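2-oxo-1,2-dihydroquinoline 8-monooxygenase, oxygenase component (Pseudomonas putida, PDB 1Z01) probably hydroxylates 2-oxo-1,2-dihydroquinoline at position 8, as the Rieske-type oxygenase component that carries a [2Fe-2S] cluster and an iron site. Local coordinates at residues 84-89 and 108-113. Sequence-based numbering, arbitrary orientation.
With FES (Fe2/s2 (inorganic) cluster), chain H.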
loop_
_atom_site.group_PDB
_atom_site.type_symbol
_atom_site.label_atom_id
_atom_site.label_comp_id
_atom_site.label_asym_id
_atom_site.label_seq_id
_atom_site.Cartn_x
_atom_site.Cartn_y
_atom_site.Cartn_z
ATOM N N CYS A 84 -5.887 -25.024 -3.268
ATOM C CA CYS A 84 -6.671 -26.158 -2.821
ATOM C C CYS A 84 -8.119 -25.797 -3.105
ATOM O O CYS A 84 -8.565 -24.694 -2.782
ATOM C CB CYS A 84 -6.478 -26.382 -1.324
ATOM S SG CYS A 84 -7.537 -27.689 -0.707
ATOM N N LEU A 85 -8.856 -26.714 -3.714
ATOM C CA LEU A 85 -10.247 -26.438 -4.030
ATOM C C LEU A 85 -11.161 -26.444 -2.805
ATOM O O LEU A 85 -12.318 -26.056 -2.908
ATOM C CB LEU A 85 -10.756 -27.420 -5.100
ATOM C CG LEU A 85 -10.764 -28.928 -4.841
ATOM C CD1 LEU A 85 -11.961 -29.293 -3.960
ATOM C CD2 LEU A 85 -10.847 -29.676 -6.171
ATOM N N HIS A 86 -10.656 -26.865 -1.646
ATOM C CA HIS A 86 -11.493 -26.870 -0.443
ATOM C C HIS A 86 -11.723 -25.434 0.009
ATOM O O HIS A 86 -12.820 -24.882 -0.154
ATOM C CB HIS A 86 -10.834 -27.633 0.714
ATOM C CG HIS A 86 -11.660 -27.654 1.967
ATOM N ND1 HIS A 86 -11.107 -27.598 3.228
ATOM C CD2 HIS A 86 -12.999 -27.765 2.151
ATOM C CE1 HIS A 86 -12.064 -27.676 4.136
ATOM N NE2 HIS A 86 -13.223 -27.778 3.509
ATOM N N ARG A 87 -10.684 -24.834 0.586
ATOM C CA ARG A 87 -10.782 -23.466 1.072
ATOM C C ARG A 87 -9.696 -22.511 0.567
ATOM O O ARG A 87 -9.320 -21.549 1.240
ATOM C CB ARG A 87 -10.886 -23.475 2.603
ATOM C CG ARG A 87 -12.175 -24.174 3.055
ATOM C CD ARG A 87 -12.521 -23.938 4.509
ATOM N NE ARG A 87 -12.911 -22.555 4.767
ATOM C CZ ARG A 87 -13.436 -22.129 5.912
ATOM N NH1 ARG A 87 -13.754 -20.852 6.054
ATOM N NH2 ARG A 87 -13.660 -22.973 6.910
ATOM N N GLY A 88 -9.214 -22.808 -0.638
ATOM C CA GLY A 88 -8.251 -21.974 -1.342
ATOM C C GLY A 88 -6.865 -21.596 -0.855
ATOM O O GLY A 88 -6.355 -20.547 -1.267
ATOM N N VAL A 89 -6.240 -22.400 -0.002
ATOM C CA VAL A 89 -4.895 -22.058 0.443
ATOM C C VAL A 89 -3.917 -22.511 -0.632
ATOM O O VAL A 89 -4.269 -23.302 -1.502
ATOM C CB VAL A 89 -4.531 -22.746 1.782
ATOM C CG1 VAL A 89 -5.569 -22.412 2.835
ATOM C CG2 VAL A 89 -4.398 -24.245 1.591
ATOM N N HIS A 108 -6.324 -29.302 5.517
ATOM C CA HIS A 108 -7.337 -30.299 5.858
ATOM C C HIS A 108 -7.145 -31.620 5.128
ATOM O O HIS A 108 -8.018 -32.487 5.160
ATOM C CB HIS A 108 -8.750 -29.774 5.596
ATOM C CG HIS A 108 -9.040 -28.461 6.255
ATOM N ND1 HIS A 108 -8.920 -27.252 5.600
ATOM C CD2 HIS A 108 -9.432 -28.165 7.518
ATOM C CE1 HIS A 108 -9.228 -26.270 6.429
ATOM N NE2 HIS A 108 -9.543 -26.797 7.598
ATOM N N GLY A 109 -6.014 -31.769 4.448
ATOM C CA GLY A 109 -5.741 -33.030 3.783
ATOM C C GLY A 109 -6.280 -33.352 2.403
ATOM O O GLY A 109 -6.146 -34.497 1.974
ATOM N N PHE A 110 -6.902 -32.401 1.710
ATOM C CA PHE A 110 -7.378 -32.700 0.359
ATOM C C PHE A 110 -6.136 -33.138 -0.416
ATOM O O PHE A 110 -5.105 -32.477 -0.370
ATOM C CB PHE A 110 -8.008 -31.464 -0.287
ATOM C CG PHE A 110 -9.473 -31.293 0.028
ATOM C CD1 PHE A 110 -9.946 -31.428 1.330
ATOM C CD2 PHE A 110 -10.380 -30.981 -0.981
ATOM C CE1 PHE A 110 -11.303 -31.255 1.620
ATOM C CE2 PHE A 110 -11.737 -30.804 -0.701
ATOM C CZ PHE A 110 -12.198 -30.942 0.605
ATOM N N THR A 111 -6.236 -34.259 -1.118
ATOM C CA THR A 111 -5.101 -34.809 -1.851
ATOM C C THR A 111 -5.388 -34.933 -3.348
ATOM O O THR A 111 -6.421 -35.472 -3.746
ATOM C CB THR A 111 -4.739 -36.184 -1.251
ATOM O OG1 THR A 111 -4.454 -36.013 0.142
ATOM C CG2 THR A 111 -3.535 -36.798 -1.948
ATOM N N PHE A 112 -4.467 -34.439 -4.170
ATOM C CA PHE A 112 -4.649 -34.455 -5.619
ATOM C C PHE A 112 -3.597 -35.271 -6.361
ATOM O O PHE A 112 -2.434 -35.341 -5.948
ATOM C CB PHE A 112 -4.636 -33.018 -6.161
ATOM C CG PHE A 112 -5.465 -32.060 -5.357
ATOM C CD1 PHE A 112 -4.964 -31.501 -4.186
ATOM C CD2 PHE A 112 -6.772 -31.767 -5.735
ATOM C CE1 PHE A 112 -5.756 -30.663 -3.393
ATOM C CE2 PHE A 112 -7.573 -30.931 -4.952
ATOM C CZ PHE A 112 -7.063 -30.380 -3.777
ATOM N N ASP A 113 -4.025 -35.872 -7.468
ATOM C CA ASP A 113 -3.165 -36.685 -8.326
ATOM C C ASP A 113 -2.315 -35.739 -9.187
ATOM O O ASP A 113 -2.843 -34.883 -9.895
ATOM C CB ASP A 113 -4.044 -37.579 -9.217
ATOM C CG ASP A 113 -3.240 -38.392 -10.204
ATOM O OD1 ASP A 113 -3.322 -38.107 -11.414
ATOM O OD2 ASP A 113 -2.527 -39.317 -9.769
HETATM FE FE1 FES H . -8.960 -27.404 3.407
HETATM FE FE2 FES H . -7.062 -27.379 1.594
HETATM S S1 FES H . -7.885 -29.158 2.562
HETATM S S2 FES H . -8.054 -25.609 2.396
#
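The His86 ring lies between Phe110 and Arg87. Phe110 CE1 sits over one face, toward the rim, and Arg87 CG covers the centre of the other. The His86 and Phe110 rings are nearly parallel (17°) but so displaced that they hardly overlap. His86 CB rests over the centre of the Phe110 face, 3.5 Å from the ring centroid, as a CH-pi contact. Leu85 CD1 meets the edge of Phe110, and Leu85 CD2 and Cys84 SG meet the edge of Phe112. His86 turns its CE1 edge to the face of His108, off-centre, with the planes at 89°. Both histidines bind the iron FE1, each through ND1 at 2.2 Å. Cys84 SG binds the other iron, FE2, at 2.4 Å, and Cys105 is its second protein ligand. Chi1 of Cys84 (175°) puts SG beside the carbonyl carbon, where it accepts a near-straight hydrogen bond from His86 N, 3.4 Å from SG. Phe110 CD1 lies 3.3 Å from the cluster sulfide S1. This is the two-loop cluster site of a Rieske domain, with one Cys and one His from each loop. His86 NE2 is hydrogen-bonded to Asp391 OD1 of the second subunit. Arg87 NE is hydrogen-bonded to Tyr376 OH of that subunit, and NH1 forms a salt bridge to Glu214 OE2 there. The cluster thus faces a subunit interface, consistent with electron transfer between chains. Asp391 may also tune the redox potential through His86.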